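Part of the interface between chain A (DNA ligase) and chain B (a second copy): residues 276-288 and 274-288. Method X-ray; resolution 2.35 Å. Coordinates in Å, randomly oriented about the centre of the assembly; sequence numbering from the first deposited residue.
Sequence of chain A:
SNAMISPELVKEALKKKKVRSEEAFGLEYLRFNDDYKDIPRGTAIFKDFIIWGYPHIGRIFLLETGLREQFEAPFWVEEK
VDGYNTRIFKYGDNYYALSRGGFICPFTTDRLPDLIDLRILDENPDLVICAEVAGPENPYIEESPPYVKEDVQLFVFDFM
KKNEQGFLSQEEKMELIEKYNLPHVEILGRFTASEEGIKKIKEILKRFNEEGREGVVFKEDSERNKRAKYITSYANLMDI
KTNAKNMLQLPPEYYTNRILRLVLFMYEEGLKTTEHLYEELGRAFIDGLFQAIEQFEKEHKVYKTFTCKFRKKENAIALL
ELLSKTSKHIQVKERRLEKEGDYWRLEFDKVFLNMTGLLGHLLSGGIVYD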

ATOM      1  N   HIS A 276      -1.532  -9.195 -21.548  1.00 51.37           N
ATOM      2  CA  HIS A 276      -1.963  -7.816 -21.719  1.00 48.41           C
ATOM      3  C   HIS A 276      -2.213  -7.162 -20.341  1.00 44.45           C
ATOM      4  O   HIS A 276      -2.259  -5.952 -20.255  1.00 41.35           O
ATOM      5  CB  HIS A 276      -3.239  -7.765 -22.574  1.00 48.55           C
ATOM      6  CG  HIS A 276      -4.412  -8.458 -21.952  1.00 51.16           C
ATOM      7  ND1 HIS A 276      -5.320  -7.802 -21.144  1.00 52.94           N
ATOM      8  CD2 HIS A 276      -4.818  -9.761 -21.998  1.00 55.51           C
ATOM      9  CE1 HIS A 276      -6.241  -8.666 -20.728  1.00 55.37           C
ATOM     10  NE2 HIS A 276      -5.958  -9.864 -21.220  1.00 53.82           N
ATOM     11  N   LEU A 277      -2.398  -7.970 -19.290  1.00 41.80           N
ATOM     12  CA  LEU A 277      -2.650  -7.439 -17.956  1.00 39.82           C
ATOM     13  C   LEU A 277      -1.405  -6.723 -17.385  1.00 37.78           C
ATOM     14  O   LEU A 277      -1.523  -5.861 -16.551  1.00 35.79           O
ATOM     15  CB  LEU A 277      -3.115  -8.507 -16.990  1.00 39.97           C
ATOM     16  CG  LEU A 277      -4.593  -8.887 -16.908  1.00 44.24           C
ATOM     17  CD1 LEU A 277      -5.510  -7.658 -16.830  1.00 44.63           C
ATOM     18  CD2 LEU A 277      -4.999  -9.792 -18.076  1.00 47.06           C
ATOM     19  N   TYR A 278      -0.224  -7.037 -17.866  1.00 36.55           N
ATOM     20  CA  TYR A 278       0.925  -6.277 -17.445  1.00 35.90           C
ATOM     21  C   TYR A 278       0.732  -4.796 -17.735  1.00 36.04           C
ATOM     22  O   TYR A 278       0.727  -3.952 -16.814  1.00 34.58           O
ATOM     23  CB  TYR A 278       2.170  -6.789 -18.140  1.00 37.06           C
ATOM     24  CG  TYR A 278       2.599  -8.151 -17.712  1.00 37.54           C
ATOM     25  CD1 TYR A 278       2.888  -8.431 -16.387  1.00 36.95           C
ATOM     26  CD2 TYR A 278       2.718  -9.173 -18.624  1.00 44.91           C
ATOM     27  CE1 TYR A 278       3.303  -9.717 -15.982  1.00 39.92           C
ATOM     28  CE2 TYR A 278       3.125 -10.472 -18.231  1.00 47.12           C
ATOM     29  CZ  TYR A 278       3.429 -10.722 -16.917  1.00 43.11           C
ATOM     30  OH  TYR A 278       3.810 -11.976 -16.541  1.00 44.64           O
ATOM     31  N   GLU A 279       0.553  -4.468 -19.016  1.00 36.39           N
ATOM     32  CA  GLU A 279       0.401  -3.082 -19.403  1.00 37.03           C
ATOM     33  C   GLU A 279      -0.819  -2.481 -18.730  1.00 34.84           C
ATOM     34  O   GLU A 279      -0.784  -1.358 -18.238  1.00 33.95           O
ATOM     35  CB  GLU A 279       0.316  -2.907 -20.937  1.00 38.99           C
ATOM     36  CG  GLU A 279       0.572  -1.437 -21.387  1.00 44.63           C
ATOM     37  CD  GLU A 279       0.114  -1.104 -22.810  1.00 52.45           C
ATOM     38  OE1 GLU A 279       0.407  -1.894 -23.746  1.00 56.34           O
ATOM     39  OE2 GLU A 279      -0.518  -0.028 -22.990  1.00 56.81           O
ATOM     40  N   GLU A 280      -1.903  -3.232 -18.697  1.00 33.59           N
ATOM     41  CA  GLU A 280      -3.107  -2.722 -18.079  1.00 32.70           C
ATOM     42  C   GLU A 280      -2.901  -2.424 -16.595  1.00 31.05           C
ATOM     43  O   GLU A 280      -3.284  -1.333 -16.121  1.00 30.60           O
ATOM     44  CB  GLU A 280      -4.285  -3.657 -18.358  1.00 33.18           C
ATOM     45  CG  GLU A 280      -4.807  -3.543 -19.808  1.00 36.22           C
ATOM     46  CD  GLU A 280      -5.478  -4.848 -20.352  1.00 43.24           C
ATOM     47  OE1 GLU A 280      -6.070  -5.574 -19.530  1.00 45.32           O
ATOM     48  OE2 GLU A 280      -5.420  -5.143 -21.608  1.00 48.18           O
ATOM     49  N   LEU A 281      -2.239  -3.314 -15.851  1.00 29.60           N
ATOM     50  CA  LEU A 281      -1.993  -2.989 -14.434  1.00 28.35           C
ATOM     51  C   LEU A 281      -1.142  -1.671 -14.269  1.00 27.76           C
ATOM     52  O   LEU A 281      -1.448  -0.847 -13.432  1.00 27.26           O
ATOM     53  CB  LEU A 281      -1.446  -4.201 -13.636  1.00 27.47           C
ATOM     54  CG  LEU A 281      -1.057  -3.852 -12.171  1.00 27.84           C
ATOM     55  CD1 LEU A 281      -2.233  -3.332 -11.323  1.00 24.54           C
ATOM     56  CD2 LEU A 281      -0.340  -5.026 -11.470  1.00 27.07           C
ATOM     57  N   GLY A 282      -0.111  -1.492 -15.097  1.00 27.37           N
ATOM     58  CA  GLY A 282       0.710  -0.299 -15.152  1.00 27.36           C
ATOM     59  C   GLY A 282      -0.102   0.955 -15.447  1.00 28.63           C
ATOM     60  O   GLY A 282       0.045   1.998 -14.796  1.00 26.53           O
ATOM     61  N   ARG A 283      -0.976   0.859 -16.443  1.00 30.33           N
ATOM     62  CA  ARG A 283      -1.874   1.972 -16.790  1.00 30.60           C
ATOM     63  C   ARG A 283      -2.820   2.294 -15.715  1.00 29.52           C
ATOM     64  O   ARG A 283      -3.130   3.418 -15.499  1.00 31.32           O
ATOM     65  CB  ARG A 283      -2.660   1.659 -18.065  1.00 31.24           C
ATOM     66  CG  ARG A 283      -1.797   1.832 -19.282  1.00 33.32           C
ATOM     67  CD  ARG A 283      -2.590   1.651 -20.554  1.00 37.37           C
ATOM     68  NE  ARG A 283      -1.751   2.007 -21.693  1.00 39.82           N
ATOM     69  CZ  ARG A 283      -1.453   3.254 -22.066  1.00 45.54           C
ATOM     70  NH1 ARG A 283      -1.937   4.332 -21.409  1.00 42.72           N
ATOM     71  NH2 ARG A 283      -0.647   3.427 -23.118  1.00 49.34           N
ATOM     72  N   ALA A 284      -3.340   1.306 -15.042  1.00 29.53           N
ATOM     73  CA  ALA A 284      -4.219   1.596 -13.972  1.00 28.38           C
ATOM     74  C   ALA A 284      -3.515   2.515 -12.949  1.00 29.95           C
ATOM     75  O   ALA A 284      -4.086   3.515 -12.581  1.00 30.28           O
ATOM     76  CB  ALA A 284      -4.701   0.335 -13.359  1.00 27.78           C
ATOM     77  N   PHE A 285      -2.295   2.209 -12.504  1.00 30.81           N
ATOM     78  CA  PHE A 285      -1.625   3.077 -11.542  1.00 31.08           C
ATOM     79  C   PHE A 285      -1.131   4.350 -12.190  1.00 33.07           C
ATOM     80  O   PHE A 285      -1.301   5.440 -11.671  1.00 34.05           O
ATOM     81  CB  PHE A 285      -0.409   2.417 -10.936  1.00 31.65           C
ATOM     82  CG  PHE A 285      -0.717   1.352  -9.914  1.00 31.31           C
ATOM     83  CD1 PHE A 285      -1.171   1.691  -8.644  1.00 32.06           C
ATOM     84  CD2 PHE A 285      -0.495   0.043 -10.188  1.00 29.76           C
ATOM     85  CE1 PHE A 285      -1.421   0.737  -7.706  1.00 30.91           C
ATOM     86  CE2 PHE A 285      -0.789  -0.907  -9.240  1.00 33.12           C
ATOM     87  CZ  PHE A 285      -1.224  -0.538  -7.992  1.00 31.09           C
ATOM     88  N   ILE A 286      -0.477   4.224 -13.321  1.00 33.94           N
ATOM     89  CA  ILE A 286       0.182   5.366 -13.881  1.00 34.31           C
ATOM     90  C   ILE A 286      -0.822   6.380 -14.437  1.00 34.81           C
ATOM     91  O   ILE A 286      -0.682   7.579 -14.191  1.00 35.97           O
ATOM     92  CB  ILE A 286       1.150   4.971 -14.984  1.00 34.31           C
ATOM     93  CG1 ILE A 286       2.305   4.136 -14.404  1.00 34.89           C
ATOM     94  CG2 ILE A 286       1.642   6.238 -15.675  1.00 34.31           C
ATOM     95  CD1 ILE A 286       3.357   3.596 -15.445  1.00 29.30           C
ATOM     96  N   ASP A 287      -1.809   5.954 -15.211  1.00 33.55           N
ATOM     97  CA  ASP A 287      -2.701   6.972 -15.791  1.00 34.19           C
ATOM     98  C   ASP A 287      -3.637   7.652 -14.807  1.00 33.52           C
ATOM     99  O   ASP A 287      -3.951   8.820 -14.988  1.00 35.63           O
ATOM    100  CB  ASP A 287      -3.494   6.426 -16.938  1.00 33.90           C
ATOM    101  CG  ASP A 287      -2.643   6.085 -18.080  1.00 36.61           C
ATOM    102  OD1 ASP A 287      -1.549   6.703 -18.230  1.00 43.88           O
ATOM    103  OD2 ASP A 287      -3.045   5.171 -18.809  1.00 40.58           O
ATOM    104  N   GLY A 288      -4.042   6.984 -13.743  1.00 32.75           N
ATOM    105  CA  GLY A 288      -4.858   7.663 -12.728  1.00 32.75           C
ATOM    106  C   GLY A 288      -4.097   8.765 -12.026  1.00 33.20           C
ATOM    107  O   GLY A 288      -4.610   9.815 -11.777  1.00 33.11           O
TER
ATOM    108  N   THR B 274       8.616   7.520 -22.300  1.00 46.88           N
ATOM    109  CA  THR B 274       8.529   6.630 -21.121  1.00 45.51           C
ATOM    110  C   THR B 274       7.390   5.595 -21.133  1.00 45.51           C
ATOM    111  O   THR B 274       7.119   4.981 -20.109  1.00 44.34           O
ATOM    112  CB  THR B 274       8.507   7.426 -19.781  1.00 45.03           C
ATOM    113  OG1 THR B 274       7.361   8.286 -19.734  1.00 44.00           O
ATOM    114  CG2 THR B 274       9.783   8.252 -19.624  1.00 42.95           C
ATOM    115  N   GLU B 275       6.782   5.369 -22.303  1.00 46.73           N
ATOM    116  CA  GLU B 275       5.672   4.396 -22.487  1.00 46.59           C
ATOM    117  C   GLU B 275       6.005   3.052 -21.926  1.00 43.64           C
ATOM    118  O   GLU B 275       5.159   2.411 -21.361  1.00 44.49           O
ATOM    119  CB  GLU B 275       5.356   4.168 -23.973  1.00 48.82           C
ATOM    120  CG  GLU B 275       4.610   5.302 -24.690  1.00 54.10           C
ATOM    121  CD  GLU B 275       3.114   5.470 -24.290  1.00 61.87           C
ATOM    122  OE1 GLU B 275       2.764   6.633 -23.899  1.00 68.03           O
ATOM    123  OE2 GLU B 275       2.283   4.495 -24.391  1.00 61.57           O
ATOM    124  N   HIS B 276       7.244   2.625 -22.104  1.00 41.25           N
ATOM    125  CA  HIS B 276       7.703   1.288 -21.727  1.00 39.33           C
ATOM    126  C   HIS B 276       7.474   0.962 -20.234  1.00 36.64           C
ATOM    127  O   HIS B 276       7.452  -0.212 -19.856  1.00 34.53           O
ATOM    128  CB  HIS B 276       9.196   1.076 -22.132  1.00 38.81           C
ATOM    129  CG  HIS B 276      10.162   2.004 -21.439  1.00 41.32           C
ATOM    130  ND1 HIS B 276      10.927   1.617 -20.351  1.00 45.09           N
ATOM    131  CD2 HIS B 276      10.477   3.308 -21.669  1.00 43.08           C
ATOM    132  CE1 HIS B 276      11.661   2.644 -19.936  1.00 43.52           C
ATOM    133  NE2 HIS B 276      11.408   3.679 -20.717  1.00 42.53           N
ATOM    134  N   LEU B 277       7.315   2.000 -19.409  1.00 34.73           N
ATOM    135  CA  LEU B 277       7.204   1.833 -17.990  1.00 34.24           C
ATOM    136  C   LEU B 277       5.858   1.268 -17.616  1.00 33.99           C
ATOM    137  O   LEU B 277       5.732   0.627 -16.572  1.00 32.98           O
ATOM    138  CB  LEU B 277       7.432   3.154 -17.243  1.00 34.68           C
ATOM    139  CG  LEU B 277       8.879   3.620 -17.122  1.00 34.34           C
ATOM    140  CD1 LEU B 277       8.952   4.902 -16.372  1.00 33.09           C
ATOM    141  CD2 LEU B 277       9.670   2.554 -16.415  1.00 33.10           C
ATOM    142  N   TYR B 278       4.853   1.491 -18.454  1.00 34.04           N
ATOM    143  CA  TYR B 278       3.581   0.868 -18.185  1.00 34.33           C
ATOM    144  C   TYR B 278       3.726  -0.639 -18.035  1.00 33.91           C
ATOM    145  O   TYR B 278       3.384  -1.165 -17.024  1.00 33.07           O
ATOM    146  CB  TYR B 278       2.587   1.130 -19.270  1.00 35.29           C
ATOM    147  CG  TYR B 278       2.142   2.540 -19.377  1.00 36.74           C
ATOM    148  CD1 TYR B 278       1.429   3.176 -18.333  1.00 35.90           C
ATOM    149  CD2 TYR B 278       2.333   3.239 -20.552  1.00 39.56           C
ATOM    150  CE1 TYR B 278       1.003   4.491 -18.455  1.00 34.06           C
ATOM    151  CE2 TYR B 278       1.894   4.559 -20.664  1.00 42.44           C
ATOM    152  CZ  TYR B 278       1.221   5.162 -19.631  1.00 37.53           C
ATOM    153  OH  TYR B 278       0.813   6.449 -19.833  1.00 37.21           O
ATOM    154  N   GLU B 279       4.209  -1.343 -19.047  1.00 34.99           N
ATOM    155  CA  GLU B 279       4.348  -2.798 -18.930  1.00 35.33           C
ATOM    156  C   GLU B 279       5.312  -3.216 -17.799  1.00 33.06           C
ATOM    157  O   GLU B 279       5.118  -4.229 -17.108  1.00 30.15           O
ATOM    158  CB  GLU B 279       4.788  -3.417 -20.261  1.00 37.01           C
ATOM    159  CG  GLU B 279       5.406  -4.830 -20.101  1.00 42.22           C
ATOM    160  CD  GLU B 279       5.597  -5.532 -21.425  1.00 52.66           C
ATOM    161  OE1 GLU B 279       5.715  -4.792 -22.445  1.00 56.44           O
ATOM    162  OE2 GLU B 279       5.620  -6.809 -21.442  1.00 56.94           O
ATOM    163  N   GLU B 280       6.349  -2.430 -17.608  1.00 31.82           N
ATOM    164  CA  GLU B 280       7.389  -2.852 -16.738  1.00 31.30           C
ATOM    165  C   GLU B 280       6.934  -2.670 -15.312  1.00 30.12           C
ATOM    166  O   GLU B 280       7.296  -3.432 -14.462  1.00 28.72           O
ATOM    167  CB  GLU B 280       8.671  -2.078 -17.030  1.00 32.69           C
ATOM    168  CG  GLU B 280       9.374  -2.429 -18.381  1.00 37.59           C
ATOM    169  CD  GLU B 280      10.350  -1.344 -18.836  1.00 45.31           C
ATOM    170  OE1 GLU B 280      10.828  -0.538 -17.989  1.00 49.75           O
ATOM    171  OE2 GLU B 280      10.619  -1.258 -20.056  1.00 53.20           O
ATOM    172  N   LEU B 281       6.143  -1.651 -15.032  1.00 30.33           N
ATOM    173  CA  LEU B 281       5.521  -1.537 -13.675  1.00 29.29           C
ATOM    174  C   LEU B 281       4.593  -2.735 -13.404  1.00 28.71           C
ATOM    175  O   LEU B 281       4.554  -3.287 -12.285  1.00 28.06           O
ATOM    176  CB  LEU B 281       4.765  -0.226 -13.510  1.00 28.80           C
ATOM    177  CG  LEU B 281       3.999  -0.039 -12.186  1.00 28.91           C
ATOM    178  CD1 LEU B 281       4.853  -0.187 -10.975  1.00 25.23           C
ATOM    179  CD2 LEU B 281       3.226   1.300 -12.224  1.00 24.01           C
ATOM    180  N   GLY B 282       3.880  -3.152 -14.436  1.00 27.74           N
ATOM    181  CA  GLY B 282       2.971  -4.279 -14.326  1.00 28.65           C
ATOM    182  C   GLY B 282       3.723  -5.548 -14.007  1.00 28.94           C
ATOM    183  O   GLY B 282       3.350  -6.322 -13.094  1.00 28.80           O
ATOM    184  N   ARG B 283       4.797  -5.759 -14.747  1.00 29.01           N
ATOM    185  CA  ARG B 283       5.676  -6.891 -14.467  1.00 29.51           C
ATOM    186  C   ARG B 283       6.374  -6.797 -13.133  1.00 27.77           C
ATOM    187  O   ARG B 283       6.616  -7.801 -12.526  1.00 26.48           O
ATOM    188  CB  ARG B 283       6.731  -7.071 -15.556  1.00 30.49           C
ATOM    189  CG  ARG B 283       6.175  -7.138 -16.989  1.00 36.06           C
ATOM    190  CD  ARG B 283       7.277  -7.400 -17.965  1.00 40.75           C
ATOM    191  NE  ARG B 283       7.604  -8.768 -17.677  1.00 44.89           N
ATOM    192  CZ  ARG B 283       7.263  -9.814 -18.409  1.00 46.74           C
ATOM    193  NH1 ARG B 283       6.708  -9.666 -19.614  1.00 47.00           N
ATOM    194  NH2 ARG B 283       7.553 -11.020 -17.922  1.00 46.84           N
ATOM    195  N   ALA B 284       6.738  -5.609 -12.670  1.00 27.63           N
ATOM    196  CA  ALA B 284       7.368  -5.515 -11.348  1.00 27.48           C
ATOM    197  C   ALA B 284       6.430  -6.080 -10.238  1.00 28.50           C
ATOM    198  O   ALA B 284       6.869  -6.783  -9.357  1.00 29.35           O
ATOM    199  CB  ALA B 284       7.851  -4.054 -11.049  1.00 26.99           C
ATOM    200  N   PHE B 285       5.135  -5.817 -10.296  1.00 29.02           N
ATOM    201  CA  PHE B 285       4.228  -6.428  -9.325  1.00 28.75           C
ATOM    202  C   PHE B 285       3.927  -7.846  -9.693  1.00 29.15           C
ATOM    203  O   PHE B 285       4.021  -8.738  -8.852  1.00 28.23           O
ATOM    204  CB  PHE B 285       2.920  -5.694  -9.249  1.00 28.92           C
ATOM    205  CG  PHE B 285       3.006  -4.388  -8.579  1.00 30.04           C
ATOM    206  CD1 PHE B 285       3.254  -4.310  -7.195  1.00 31.63           C
ATOM    207  CD2 PHE B 285       2.822  -3.220  -9.275  1.00 30.32           C
ATOM    208  CE1 PHE B 285       3.290  -3.099  -6.563  1.00 31.83           C
ATOM    209  CE2 PHE B 285       2.937  -1.968  -8.619  1.00 29.59           C
ATOM    210  CZ  PHE B 285       3.139  -1.921  -7.279  1.00 30.82           C
ATOM    211  N   ILE B 286       3.512  -8.093 -10.933  1.00 30.03           N
ATOM    212  CA  ILE B 286       2.947  -9.415 -11.205  1.00 30.55           C
ATOM    213  C   ILE B 286       4.027 -10.454 -11.145  1.00 31.81           C
ATOM    214  O   ILE B 286       3.834 -11.518 -10.540  1.00 32.82           O
ATOM    215  CB  ILE B 286       2.195  -9.512 -12.538  1.00 31.25           C
ATOM    216  CG1 ILE B 286       0.860  -8.731 -12.483  1.00 32.28           C
ATOM    217  CG2 ILE B 286       1.874 -10.970 -12.833  1.00 28.13           C
ATOM    218  CD1 ILE B 286       0.507  -7.983 -13.843  1.00 33.42           C
ATOM    219  N   ASP B 287       5.191 -10.190 -11.748  1.00 32.46           N
ATOM    220  CA  ASP B 287       6.147 -11.294 -11.884  1.00 33.22           C
ATOM    221  C   ASP B 287       6.693 -11.803 -10.541  1.00 33.28           C
ATOM    222  O   ASP B 287       6.898 -12.996 -10.369  1.00 32.83           O
ATOM    223  CB  ASP B 287       7.246 -10.968 -12.863  1.00 33.13           C
ATOM    224  CG  ASP B 287       6.785 -11.123 -14.301  1.00 38.59           C
ATOM    225  OD1 ASP B 287       5.820 -11.912 -14.604  1.00 41.03           O
ATOM    226  OD2 ASP B 287       7.402 -10.451 -15.130  1.00 46.09           O
ATOM    227  N   GLY B 288       6.874 -10.915  -9.575  1.00 33.83           N
ATOM    228  CA  GLY B 288       7.381 -11.341  -8.274  1.00 34.59           C
ATOM    229  C   GLY B 288       6.356 -12.186  -7.530  1.00 35.54           C
ATOM    230  O   GLY B 288       6.684 -13.234  -6.944  1.00 35.09           O
TER
HETATM  231  O   HOH W   1      -0.057   6.626 -22.627  1.00 60.94           O

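The two helices cross almost backbone to backbone: their axes approach to 6.5 Å, with an angle of 102° between their N-to-C directions. At the crossing, CA of Glu A279 lies 4.0 Å from CA of Glu B279, and on each helix a glycine makes this proximity possible. CA of Gly A282 is 3.4 Å from O of Tyr B278, and CA of Gly B282 is 3.4 Å from O of Tyr A278; the angles at hydrogen, 162° and 157°, identify both as CA-H...O contacts. An ideally placed CB on either glycine would point toward the partner helix and fall 1.9 Å from that same carbonyl oxygen, a clash. The carbonyls remain engaged within their own helices as well, accepting from the N of Gly A282 and, weakly, from the N of Gly B282.

Beside this crossing, Tyr A278 and Tyr B278 each fit as a knob into a hole on the other chain. Tyr A278 sits among Gly B282, Arg B283, Ile B286 and Asp B287, and Tyr B278 among the equivalent residues of chain A. These two tyrosines have the largest covered areas, 141 and 137 Å² of an 852 Å² total. Arginine covers one face of each ring. The guanidinium of Arg A283 stacks on Tyr B278 with planes at 25°, its CZ 4.1 Å from the centroid of the Tyr B278 ring and 20° off the normal, a cation-pi arrangement. Arg B283 does the same on Tyr A278, with CZ 4.4 Å from the ring centroid and planes at 21°. The aliphatic part of each arginine adds a CH-pi contact through CG, so charge and hydrocarbon share the same aromatic surface.

At the tip of each ring the phenol finds an acceptor. OH of Tyr B278 donates to OD1 of Asp A287 at 2.9 Å; the reciprocal bond, from OH of Tyr A278 to OD1 of Asp B287, is weak despite its 2.8 Å length. Salt bridges within each helix tie the stacking arginine to this aspartate: NH1 of Arg A283 and OD2 of Asp A287 are 2.9 Å apart, as are NH2 of Arg B283 and OD2 of Asp B287.

The two arginines are not exact copies: chi3 is t (172°) in Arg A283 but p (71°) in Arg B283. Their salt bridges to glutamate differ accordingly, NE of Arg A283 lying 2.7 Å from OE2 of Glu A279 and NH1 of Arg B283 3.6 Å from OE2 of Glu B279. NH2 of Arg A283 also forms a salt bridge with OE2 of Glu B275 at 3.4 Å. Water 1 accepts from NH1 of Arg A283 (3.2 Å from its O) and donates to OE1 of Glu B275 (3.1 Å) and OH of Tyr B278 (2.9 Å).

Leu A281, Phe A285 and Ile A286, with Leu B281, Phe B285 and Ile B286, add an apolar cluster; all six direct CA-to-CB toward the partner. CG1 of Ile A286 meets CD2 of Leu B281 at 3.7 Å, while CD2 of Leu A281 lies 3.9 Å from CD1 of Ile B286. The Phe A285 and Phe B285 rings are inclined by 29° with centroids 5.5 Å apart; they are slid past one another and barely overlap, touching at their CE2 atoms, 3.9 Å apart.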